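Local coordinates for protein translation initiation factor 6 (Methanocaldococcus jannaschii, PDB 1G61) that binds the 50S ribosomal subunit and prevents it from joining the 30S subunit to form the 70S initiation complex, at residues M3-F9 / A207-T213; G16-L20 / S57-S63; Y68-K74 / L95-K101; G151-V155 / T194-I200. All coordinates share one frame; numbering follows the deposited sequence.

In the fold
From the N terminus, the chain enters contact 1 at once with strand 4-7, but this pairing closes only when strand 207-210 arrives near the C terminus, so the other three contacts are nested inside its loop. Those three follow in series and none crosses another. Contact 2 brings helix 59-62 back to helix 15-18; contact 3 joins strands 69-73 and 96-100 across one helix; contact 4 returns loop 194-200 to the start of strand 154-156. Contacts 2 and 4 lie near the centre of the molecule and touch through Gly-16 and Ala-198, whereas contacts 1 and 3 sit on opposite sides of that centre, about 15 Å apart at their nearest atoms.

Contact 1 of 4, residues M3-F9 / A207-T213; sequences MIIRKYF and AVVGGDT
Strand 4-7 runs parallel to strand 207-210 at a closest axis distance of 4.7 Å and a crossing angle of -33°, with Ile-4, Ile-5 and Arg-6 beside Ala-207, Val-208 and Val-209. Ile-5 takes Ala-207 O with its N and offers its own O to Val-209 N (2.9 Å); Lys-7 N then returns to Val-209 O. On the face shared with Ile-4, the stem of Arg-6 lies alongside Val-209, CG 3.7 Å from CG1. Extended from CG to NE, it carries the guanidinium to the turn at 210-213, where NE (2.8 Å) and NH2 (3.0 Å) both grip Thr-213 O side-on, in the guanidinium plane. Here is the velcro closure of this alpha-beta barrel: the first strand of the chain pairs with the last and so fastens the ring. On the other face Ile-5 CG1 packs beside Val-208 CG2, while the methylenes of Lys-7 rest on Val-208 CG1 before its amine turns to salt bridges with Asp-36 and Glu-39. Beyond the strands, Gly-211 CA sits over the Tyr-8 ring, 3.7 Å from its centroid, in a CH-pi contact; a CB on that glycine would strike Tyr-8 CE1. Tyr-8 OH donates to Asp-212 OD1 (2.5 Å) from above the carboxylate plane, ring and carboxylate 69° apart. With an alanine at Asp-212, the hydroxyl would probably lose its acceptor and the ring be freer to turn.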
# COMPACT_ATOMS: atom_id res chain seq x y z
N MET A 3 -9.56 -15.39 -4.59
CA MET A 3 -9.26 -14.14 -3.87
C MET A 3 -8.04 -13.38 -4.36
O MET A 3 -7.80 -12.25 -3.94
CB MET A 3 -9.05 -14.46 -2.37
CG MET A 3 -10.30 -14.87 -1.60
SD MET A 3 -9.70 -15.56 -0.01
CE MET A 3 -8.57 -17.50 -1.10
N ILE A 4 -7.24 -13.95 -5.24
CA ILE A 4 -6.04 -13.29 -5.74
C ILE A 4 -5.95 -13.40 -7.25
O ILE A 4 -6.19 -14.50 -7.77
CB ILE A 4 -4.78 -13.99 -5.16
CG1 ILE A 4 -4.74 -14.02 -3.63
CG2 ILE A 4 -3.53 -13.34 -5.73
CD1 ILE A 4 -3.36 -14.36 -3.07
N ILE A 5 -5.68 -12.29 -7.93
CA ILE A 5 -5.49 -12.31 -9.38
C ILE A 5 -4.11 -11.80 -9.66
O ILE A 5 -3.54 -10.99 -8.92
CB ILE A 5 -6.53 -11.43 -10.13
CG1 ILE A 5 -6.27 -9.94 -9.85
CG2 ILE A 5 -7.95 -11.84 -9.78
CD1 ILE A 5 -7.26 -9.02 -10.54
N ARG A 6 -3.57 -12.33 -10.73
CA ARG A 6 -2.37 -11.80 -11.35
C ARG A 6 -2.66 -10.77 -12.40
O ARG A 6 -3.51 -11.02 -13.26
CB ARG A 6 -1.70 -12.94 -12.13
CG ARG A 6 -0.71 -13.70 -11.29
CD ARG A 6 0.05 -14.67 -12.21
NE ARG A 6 0.85 -15.63 -11.47
CZ ARG A 6 0.46 -16.84 -11.05
NH1 ARG A 6 -0.75 -17.30 -11.27
NH2 ARG A 6 1.34 -17.59 -10.41
N LYS A 7 -1.98 -9.64 -12.41
CA LYS A 7 -2.24 -8.61 -13.39
C LYS A 7 -0.96 -7.91 -13.80
O LYS A 7 -0.06 -7.76 -12.96
CB LYS A 7 -3.15 -7.49 -12.85
CG LYS A 7 -4.60 -7.81 -12.67
CD LYS A 7 -5.29 -8.00 -14.01
CE LYS A 7 -5.44 -6.64 -14.70
NZ LYS A 7 -6.00 -6.86 -16.06
N TYR A 8 -0.94 -7.46 -15.03
CA TYR A 8 -0.06 -6.39 -15.45
C TYR A 8 -0.96 -5.18 -15.67
O TYR A 8 -2.11 -5.33 -16.09
CB TYR A 8 0.68 -6.72 -16.74
CG TYR A 8 1.48 -7.98 -16.73
CD1 TYR A 8 0.91 -9.21 -17.06
CD2 TYR A 8 2.82 -7.94 -16.36
CE1 TYR A 8 1.70 -10.35 -17.03
CE2 TYR A 8 3.61 -9.07 -16.33
CZ TYR A 8 3.03 -10.28 -16.66
OH TYR A 8 3.79 -11.43 -16.66
N PHE A 9 -0.46 -4.00 -15.37
CA PHE A 9 -1.15 -2.75 -15.68
C PHE A 9 -0.52 -2.15 -16.94
O PHE A 9 0.59 -1.59 -16.83
CB PHE A 9 -1.03 -1.77 -14.52
CG PHE A 9 -1.87 -2.08 -13.30
CD1 PHE A 9 -2.77 -3.16 -13.27
CD2 PHE A 9 -1.76 -1.27 -12.18
CE1 PHE A 9 -3.54 -3.40 -12.15
CE2 PHE A 9 -2.53 -1.55 -11.05
CZ PHE A 9 -3.40 -2.61 -11.04
N ALA A 207 -6.26 -9.83 -3.24
CA ALA A 207 -4.99 -9.20 -3.62
C ALA A 207 -4.87 -9.17 -5.15
O ALA A 207 -5.39 -10.03 -5.88
CB ALA A 207 -3.81 -9.96 -3.05
N VAL A 208 -4.14 -8.16 -5.62
CA VAL A 208 -3.70 -8.07 -7.02
C VAL A 208 -2.19 -8.23 -6.98
O VAL A 208 -1.51 -7.40 -6.34
CB VAL A 208 -4.14 -6.77 -7.70
CG1 VAL A 208 -3.73 -6.76 -9.18
CG2 VAL A 208 -5.64 -6.59 -7.57
N VAL A 209 -1.66 -9.25 -7.64
CA VAL A 209 -0.23 -9.46 -7.59
C VAL A 209 0.36 -9.27 -8.98
O VAL A 209 -0.33 -9.59 -9.98
CB VAL A 209 0.15 -10.89 -7.09
CG1 VAL A 209 -0.26 -11.96 -8.05
CG2 VAL A 209 1.64 -11.03 -6.83
N GLY A 210 1.60 -8.79 -9.05
CA GLY A 210 2.18 -8.56 -10.36
C GLY A 210 2.18 -9.85 -11.19
O GLY A 210 2.39 -10.97 -10.68
N GLY A 211 1.98 -9.69 -12.50
CA GLY A 211 1.79 -10.78 -13.46
C GLY A 211 2.95 -11.76 -13.52
O GLY A 211 2.77 -12.94 -13.93
N ASP A 212 4.19 -11.41 -13.17
CA ASP A 212 5.30 -12.33 -13.25
C ASP A 212 5.42 -13.23 -12.03
O ASP A 212 6.28 -14.09 -11.97
CB ASP A 212 6.61 -11.55 -13.41
CG ASP A 212 6.63 -10.81 -14.75
OD1 ASP A 212 6.18 -11.39 -15.78
OD2 ASP A 212 7.12 -9.67 -14.76
N THR A 213 4.58 -12.99 -11.02
CA THR A 213 4.64 -13.80 -9.80
C THR A 213 4.47 -15.28 -10.12
O THR A 213 3.55 -15.65 -10.87
CB THR A 213 3.56 -13.29 -8.83
OG1 THR A 213 3.88 -11.93 -8.53
CG2 THR A 213 3.54 -14.05 -7.52

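Contact 2 of 4, residues G16-L20 / S57-S63; sequences GVLAL and SLVGSLS
Val-17 O receives two amides from the first turn of helix 59-62: Gly-60 N at 2.9 Å, weak because bent, and Ser-61 N at 3.2 Å, which approaches from above the carbonyl plane. The carbonyl thus meets the amino end of the helix from another part of the chain, just beyond Leu-58 at the N-cap position, and the helix end would probably polarise it. Close approach depends on Gly-60, whose CA lies 3.2 Å from Gly-16 O and equally near Ala-19 O; a CB there would collide with both oxygens. Around this polar core the side chains close in. With CG1 anti to the backbone N (chi1 165°), Val-17 lies beside Leu-58, CG1 3.7 Å from CD2, and both its methyls meet Ser-61 OG, which is itself bonded to Asn-109. Leu-18 sends CD2 to Ser-57 O (3.6 Å), while its own carbonyl oxygen is buried against Val-59 CB (3.7 Å) without a hydrogen-bonding partner. At the far end Leu-20 CD2 presses on Ser-63 O at 3.3 Å, and Ser-63 OG goes on to Leu-71 O in strand 69-73. Strand 25-28 flanks the contact, Leu-27 touching both Leu-20 and Val-59; Leu-18 leans on Phe-9 just after strand 4-7, and the Gly-16 backbone bonds to that of Ala-198 in the loop before strand 200-202.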
# COMPACT_ATOMS: atom_id res chain seq x y z
N GLY A 16 2.29 -2.31 -7.10
CA GLY A 16 2.35 -1.54 -5.87
C GLY A 16 2.93 -0.14 -6.04
O GLY A 16 2.68 0.74 -5.21
N VAL A 17 3.75 0.08 -7.10
CA VAL A 17 4.19 1.46 -7.39
C VAL A 17 3.06 2.27 -7.98
O VAL A 17 2.95 3.48 -7.82
CB VAL A 17 5.36 1.39 -8.37
CG1 VAL A 17 5.70 2.71 -9.06
CG2 VAL A 17 6.59 0.88 -7.61
N LEU A 18 2.17 1.58 -8.71
CA LEU A 18 1.12 2.23 -9.47
C LEU A 18 -0.22 2.38 -8.75
O LEU A 18 -1.12 3.03 -9.28
CB LEU A 18 0.86 1.39 -10.75
CG LEU A 18 2.02 1.36 -11.76
CD1 LEU A 18 1.66 0.40 -12.89
CD2 LEU A 18 2.28 2.76 -12.34
N ALA A 19 -0.39 1.78 -7.58
CA ALA A 19 -1.69 1.72 -6.94
C ALA A 19 -1.59 1.49 -5.46
O ALA A 19 -0.58 1.00 -4.99
CB ALA A 19 -2.47 0.52 -7.52
N LEU A 20 -2.66 1.85 -4.75
CA LEU A 20 -2.75 1.51 -3.33
C LEU A 20 -4.20 1.07 -3.07
O LEU A 20 -5.14 1.50 -3.79
CB LEU A 20 -2.32 2.59 -2.38
CG LEU A 20 -3.14 3.88 -2.32
CD1 LEU A 20 -4.36 3.85 -1.41
CD2 LEU A 20 -2.23 4.97 -1.76
N SER A 57 1.49 8.94 -12.43
CA SER A 57 0.76 7.70 -12.22
C SER A 57 1.34 6.81 -11.12
O SER A 57 0.81 5.71 -10.91
CB SER A 57 0.58 6.92 -13.54
OG SER A 57 1.87 6.86 -14.15
N LEU A 58 2.38 7.26 -10.44
CA LEU A 58 3.05 6.41 -9.42
C LEU A 58 2.34 6.53 -8.07
O LEU A 58 2.92 6.84 -7.02
CB LEU A 58 4.50 6.78 -9.26
CG LEU A 58 5.31 6.85 -10.55
CD1 LEU A 58 6.77 7.17 -10.13
CD2 LEU A 58 5.24 5.60 -11.39
N VAL A 59 1.02 6.24 -8.10
CA VAL A 59 0.15 6.51 -6.95
C VAL A 59 0.54 5.73 -5.71
O VAL A 59 0.51 6.24 -4.56
CB VAL A 59 -1.32 6.16 -7.35
CG1 VAL A 59 -2.18 6.18 -6.10
CG2 VAL A 59 -1.76 7.13 -8.44
N GLY A 60 0.97 4.48 -5.88
CA GLY A 60 1.34 3.61 -4.77
C GLY A 60 2.65 4.02 -4.12
O GLY A 60 2.89 3.75 -2.94
N SER A 61 3.54 4.68 -4.90
CA SER A 61 4.78 5.17 -4.35
C SER A 61 4.62 6.52 -3.65
O SER A 61 5.42 6.83 -2.76
CB SER A 61 5.86 5.30 -5.43
OG SER A 61 6.34 3.99 -5.77
N LEU A 62 3.62 7.28 -4.08
CA LEU A 62 3.51 8.66 -3.59
C LEU A 62 2.52 8.85 -2.46
O LEU A 62 2.54 9.88 -1.80
CB LEU A 62 3.08 9.58 -4.75
CG LEU A 62 4.12 9.80 -5.85
CD1 LEU A 62 3.43 10.52 -7.01
CD2 LEU A 62 5.25 10.59 -5.24
N SER A 63 1.64 7.89 -2.21
CA SER A 63 0.54 8.09 -1.27
C SER A 63 0.34 6.85 -0.43
O SER A 63 0.82 5.77 -0.80
CB SER A 63 -0.71 8.45 -2.09
OG SER A 63 -1.80 8.57 -1.20

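Contact 3 of 4, residues Y68-K74 / L95-K101; sequences YGLLLPK and LNVEIIK
Leu-72 and Val-97 meet at an oblique angle on one face of the paired strands, CD1 of the leucine 3.9 Å from CG1 of the valine, and further along that face Leu-95 brings CD1 to within 4.0 Å of Leu-70 CB. The other face belongs to Leu-71, which slants across two partners: its CD2 rests against Glu-98 CB (4.0 Å), and its CB faces Ile-100 CG1 (4.1 Å). That methylene reaches the leucine because CG1 of Ile-100 stands anti to its carbonyl carbon (chi1 -62°), beside the backbone N. Glu-98, by contrast, offers only its stem, its chain bending at chi2 so that the carboxylate leads away. Beneath the side chains, five backbone bonds hold the parallel strands, from Asn-96 N to Tyr-68 O (2.8 Å), where the donor lies on a lone pair, to Ile-100 N on Leu-72 O. Asn-96 O accepts Leu-70 N well above its carbonyl plane and also takes Ser-134 OG. Past Pro-73 direct pairing gives way to water: one molecule accepts from Lys-74 N (2.9 Å) and donates to Ile-100 O, and a second joins Lys-74 NZ to Lys-101 O. Helix 128-135 covers the face of Leu-71, Glu-98 and Ile-100. Helix 78-90, which covers that of Leu-70, Leu-72, Leu-95 and Val-97, is also the connection between the two neighbouring strands, making this a classic beta-alpha-beta crossover.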
# COMPACT_ATOMS: atom_id res chain seq x y z
N TYR A 68 -8.85 5.36 8.07
CA TYR A 68 -8.97 6.65 8.77
C TYR A 68 -8.37 7.82 8.02
O TYR A 68 -8.87 8.95 8.22
CB TYR A 68 -8.27 6.54 10.13
CG TYR A 68 -8.94 5.54 11.07
CD1 TYR A 68 -8.34 4.31 11.38
CD2 TYR A 68 -10.17 5.82 11.64
CE1 TYR A 68 -8.92 3.39 12.23
CE2 TYR A 68 -10.77 4.90 12.49
CZ TYR A 68 -10.16 3.69 12.78
OH TYR A 68 -10.81 2.83 13.64
N GLY A 69 -7.33 7.59 7.21
CA GLY A 69 -6.62 8.73 6.68
C GLY A 69 -6.06 8.45 5.30
O GLY A 69 -5.92 7.28 4.87
N LEU A 70 -5.72 9.52 4.60
CA LEU A 70 -5.08 9.46 3.29
C LEU A 70 -3.94 10.47 3.32
O LEU A 70 -4.21 11.66 3.56
CB LEU A 70 -6.08 9.82 2.18
CG LEU A 70 -5.46 10.03 0.75
CD1 LEU A 70 -4.84 8.76 0.23
CD2 LEU A 70 -6.51 10.59 -0.17
N LEU A 71 -2.73 10.00 3.07
CA LEU A 71 -1.55 10.88 3.10
C LEU A 71 -1.11 11.21 1.67
O LEU A 71 -0.96 10.29 0.84
CB LEU A 71 -0.38 10.23 3.82
CG LEU A 71 -0.66 9.63 5.19
CD1 LEU A 71 0.62 9.05 5.79
CD2 LEU A 71 -1.23 10.69 6.12
N LEU A 72 -0.89 12.48 1.41
CA LEU A 72 -0.50 12.93 0.06
C LEU A 72 0.80 13.72 0.20
O LEU A 72 1.00 14.41 1.21
CB LEU A 72 -1.61 13.78 -0.51
CG LEU A 72 -2.90 13.01 -0.80
CD1 LEU A 72 -4.04 14.00 -1.05
CD2 LEU A 72 -2.72 12.09 -2.00
N PRO A 73 1.65 13.69 -0.82
CA PRO A 73 2.90 14.45 -0.80
C PRO A 73 2.66 15.90 -1.16
O PRO A 73 1.59 16.31 -1.69
CB PRO A 73 3.72 13.72 -1.89
CG PRO A 73 2.69 13.38 -2.93
CD PRO A 73 1.51 12.91 -2.08
N LYS A 74 3.71 16.73 -0.90
CA LYS A 74 3.55 18.16 -1.10
C LYS A 74 3.34 18.52 -2.56
O LYS A 74 2.89 19.64 -2.85
CB LYS A 74 4.77 18.91 -0.53
CG LYS A 74 6.07 18.59 -1.27
CD LYS A 74 7.25 19.28 -0.60
CE LYS A 74 8.57 18.86 -1.24
NZ LYS A 74 9.66 19.83 -0.95
N LEU A 95 -12.34 10.64 5.53
CA LEU A 95 -10.95 10.37 5.87
C LEU A 95 -10.27 11.65 6.31
O LEU A 95 -10.64 12.75 5.87
CB LEU A 95 -10.15 9.88 4.66
CG LEU A 95 -10.67 8.62 3.97
CD1 LEU A 95 -9.71 8.18 2.87
CD2 LEU A 95 -10.84 7.49 4.95
N ASN A 96 -9.21 11.49 7.10
CA ASN A 96 -8.32 12.57 7.44
C ASN A 96 -7.36 12.76 6.27
O ASN A 96 -6.38 12.00 6.19
CB ASN A 96 -7.54 12.24 8.72
CG ASN A 96 -8.38 12.04 9.95
OD1 ASN A 96 -9.35 12.77 10.17
ND2 ASN A 96 -8.05 11.05 10.78
N VAL A 97 -7.65 13.66 5.32
CA VAL A 97 -6.77 13.86 4.17
C VAL A 97 -5.66 14.82 4.59
O VAL A 97 -5.92 15.95 4.97
CB VAL A 97 -7.55 14.38 2.97
CG1 VAL A 97 -6.62 14.59 1.77
CG2 VAL A 97 -8.67 13.37 2.67
N GLU A 98 -4.41 14.34 4.54
CA GLU A 98 -3.29 15.09 5.14
C GLU A 98 -2.15 15.19 4.16
O GLU A 98 -1.72 14.14 3.62
CB GLU A 98 -2.86 14.38 6.43
CG GLU A 98 -1.55 14.86 7.01
CD GLU A 98 -1.55 16.26 7.57
OE1 GLU A 98 -2.61 16.93 7.55
OE2 GLU A 98 -0.49 16.72 8.06
N ILE A 99 -1.65 16.40 3.88
CA ILE A 99 -0.45 16.56 3.07
C ILE A 99 0.75 16.50 4.03
O ILE A 99 0.87 17.30 4.98
CB ILE A 99 -0.49 17.88 2.29
CG1 ILE A 99 -1.71 17.91 1.34
CG2 ILE A 99 0.86 18.11 1.60
CD1 ILE A 99 -1.91 19.23 0.62
N ILE A 100 1.61 15.51 3.77
CA ILE A 100 2.86 15.33 4.51
C ILE A 100 3.94 16.07 3.72
O ILE A 100 4.28 15.67 2.60
CB ILE A 100 3.20 13.84 4.64
CG1 ILE A 100 2.13 13.05 5.43
CG2 ILE A 100 4.60 13.68 5.22
CD1 ILE A 100 1.97 13.48 6.88
N LYS A 101 4.40 17.18 4.31
CA LYS A 101 5.25 18.09 3.56
C LYS A 101 6.71 17.73 3.63
O LYS A 101 7.63 18.55 3.80
CB LYS A 101 5.04 19.52 4.09
CG LYS A 101 3.62 20.00 3.84
CD LYS A 101 3.36 21.39 4.40
CE LYS A 101 1.89 21.78 4.31
NZ LYS A 101 1.62 23.11 4.97
O HOH W 1 5.98 15.43 0.34
O HOH W 2 9.44 19.85 2.04

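Contact 4 of 4, residues G151-V155 / T194-I200; sequences GSNAV and TSVGACI
An inverse gamma turn centred on Ser-195 leads into residues 196-198, which have helical backbone angles without regular helical bonding, and the carbonyl of Ser-152 meets the amides there. Gly-197 N lies 2.8 Å from Ser-152 O and Ala-198 N 3.4 Å from the same oxygen; both bonds are weak, the N-H groups pointing well off line. Gly-197 makes the approach possible: its CA comes 3.5 Å from Gly-151 O in a CA-H...O contact, nearly straight at 162°, and a CB would run into Gly-151 O and Ala-154 O. To one side, Asn-153 sets OD1 over Ser-195 CA (3.4 Å) and shares a water with Thr-194 OG1, while its ND2 is taken by Thr-149 O, so both ends of the amide are occupied and its rotation is fixed. To the other, the packing turns apolar. With CG1 anti to the carbonyl carbon (chi1 -67°), Val-196 has CG2 between its backbone N and carbonyl carbon and lays it on Ala-154 CA at 3.7 Å. Val-155 and Ile-200 meet at about a right angle, CG2 of the valine 3.8 Å from CB of the isoleucine, and the same methyl touches Val-196 O (3.6 Å). Leu-162 of strand 160-163 and Leu-225 of helix 215-225 continue this core. A carbonyl meeting a glycine at a helix-like bend recurs where Val-17 O meets Gly-60, consistent with the pseudo-fivefold repetition of alpha-beta subdomains in the IF6 pentein fold.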
# COMPACT_ATOMS: atom_id res chain seq x y z
N GLY A 151 7.53 0.70 2.94
CA GLY A 151 6.36 0.47 2.09
C GLY A 151 6.70 -0.27 0.83
O GLY A 151 5.87 -0.99 0.30
N SER A 152 7.91 -0.14 0.30
CA SER A 152 8.31 -0.90 -0.88
C SER A 152 8.63 -2.35 -0.51
O SER A 152 8.56 -3.21 -1.38
CB SER A 152 9.56 -0.31 -1.52
OG SER A 152 9.34 1.03 -1.97
N ASN A 153 9.01 -2.60 0.75
CA ASN A 153 9.58 -3.88 1.10
C ASN A 153 8.68 -4.77 1.93
O ASN A 153 9.11 -5.80 2.46
CB ASN A 153 10.96 -3.63 1.77
CG ASN A 153 11.93 -3.28 0.66
OD1 ASN A 153 12.32 -4.19 -0.09
ND2 ASN A 153 12.31 -2.01 0.56
N ALA A 154 7.39 -4.44 1.98
CA ALA A 154 6.41 -5.31 2.62
C ALA A 154 5.02 -4.93 2.14
O ALA A 154 4.85 -3.85 1.59
CB ALA A 154 6.48 -5.19 4.15
N VAL A 155 4.10 -5.85 2.33
CA VAL A 155 2.68 -5.69 2.09
C VAL A 155 1.99 -5.97 3.42
O VAL A 155 2.31 -6.97 4.09
CB VAL A 155 2.16 -6.69 1.04
CG1 VAL A 155 0.64 -6.61 0.87
CG2 VAL A 155 2.85 -6.48 -0.29
N THR A 194 12.44 -8.61 -4.48
CA THR A 194 12.37 -8.65 -3.00
C THR A 194 11.50 -7.53 -2.43
O THR A 194 11.02 -7.64 -1.31
CB THR A 194 13.79 -8.53 -2.39
OG1 THR A 194 14.42 -7.37 -2.94
CG2 THR A 194 14.63 -9.74 -2.77
N SER A 195 11.32 -6.46 -3.21
CA SER A 195 10.53 -5.32 -2.75
C SER A 195 9.07 -5.66 -3.00
O SER A 195 8.43 -5.20 -3.95
CB SER A 195 11.03 -4.06 -3.47
OG SER A 195 11.29 -4.31 -4.84
N VAL A 196 8.50 -6.51 -2.14
CA VAL A 196 7.18 -7.06 -2.47
C VAL A 196 6.11 -6.00 -2.43
O VAL A 196 5.07 -6.15 -3.10
CB VAL A 196 6.84 -8.22 -1.50
CG1 VAL A 196 7.82 -9.37 -1.78
CG2 VAL A 196 6.86 -7.80 -0.06
N GLY A 197 6.31 -4.91 -1.69
CA GLY A 197 5.34 -3.81 -1.67
C GLY A 197 5.25 -3.13 -3.04
O GLY A 197 4.22 -2.55 -3.37
N ALA A 198 6.27 -3.21 -3.87
CA ALA A 198 6.22 -2.66 -5.22
C ALA A 198 5.42 -3.57 -6.13
O ALA A 198 5.06 -3.12 -7.23
CB ALA A 198 7.63 -2.48 -5.78
N CYS A 199 5.09 -4.79 -5.73
CA CYS A 199 4.56 -5.81 -6.64
C CYS A 199 3.12 -6.23 -6.37
O CYS A 199 2.54 -6.96 -7.19
CB CYS A 199 5.41 -7.10 -6.52
SG CYS A 199 7.16 -6.85 -6.93
N ILE A 200 2.55 -5.81 -5.26
CA ILE A 200 1.28 -6.37 -4.78
C ILE A 200 0.46 -5.27 -4.09
O ILE A 200 1.02 -4.47 -3.36
CB ILE A 200 1.54 -7.43 -3.72
CG1 ILE A 200 2.36 -8.63 -4.25
CG2 ILE A 200 0.23 -7.91 -3.08
CD1 ILE A 200 2.89 -9.53 -3.18
O HOH W 3 14.30 -4.87 -1.88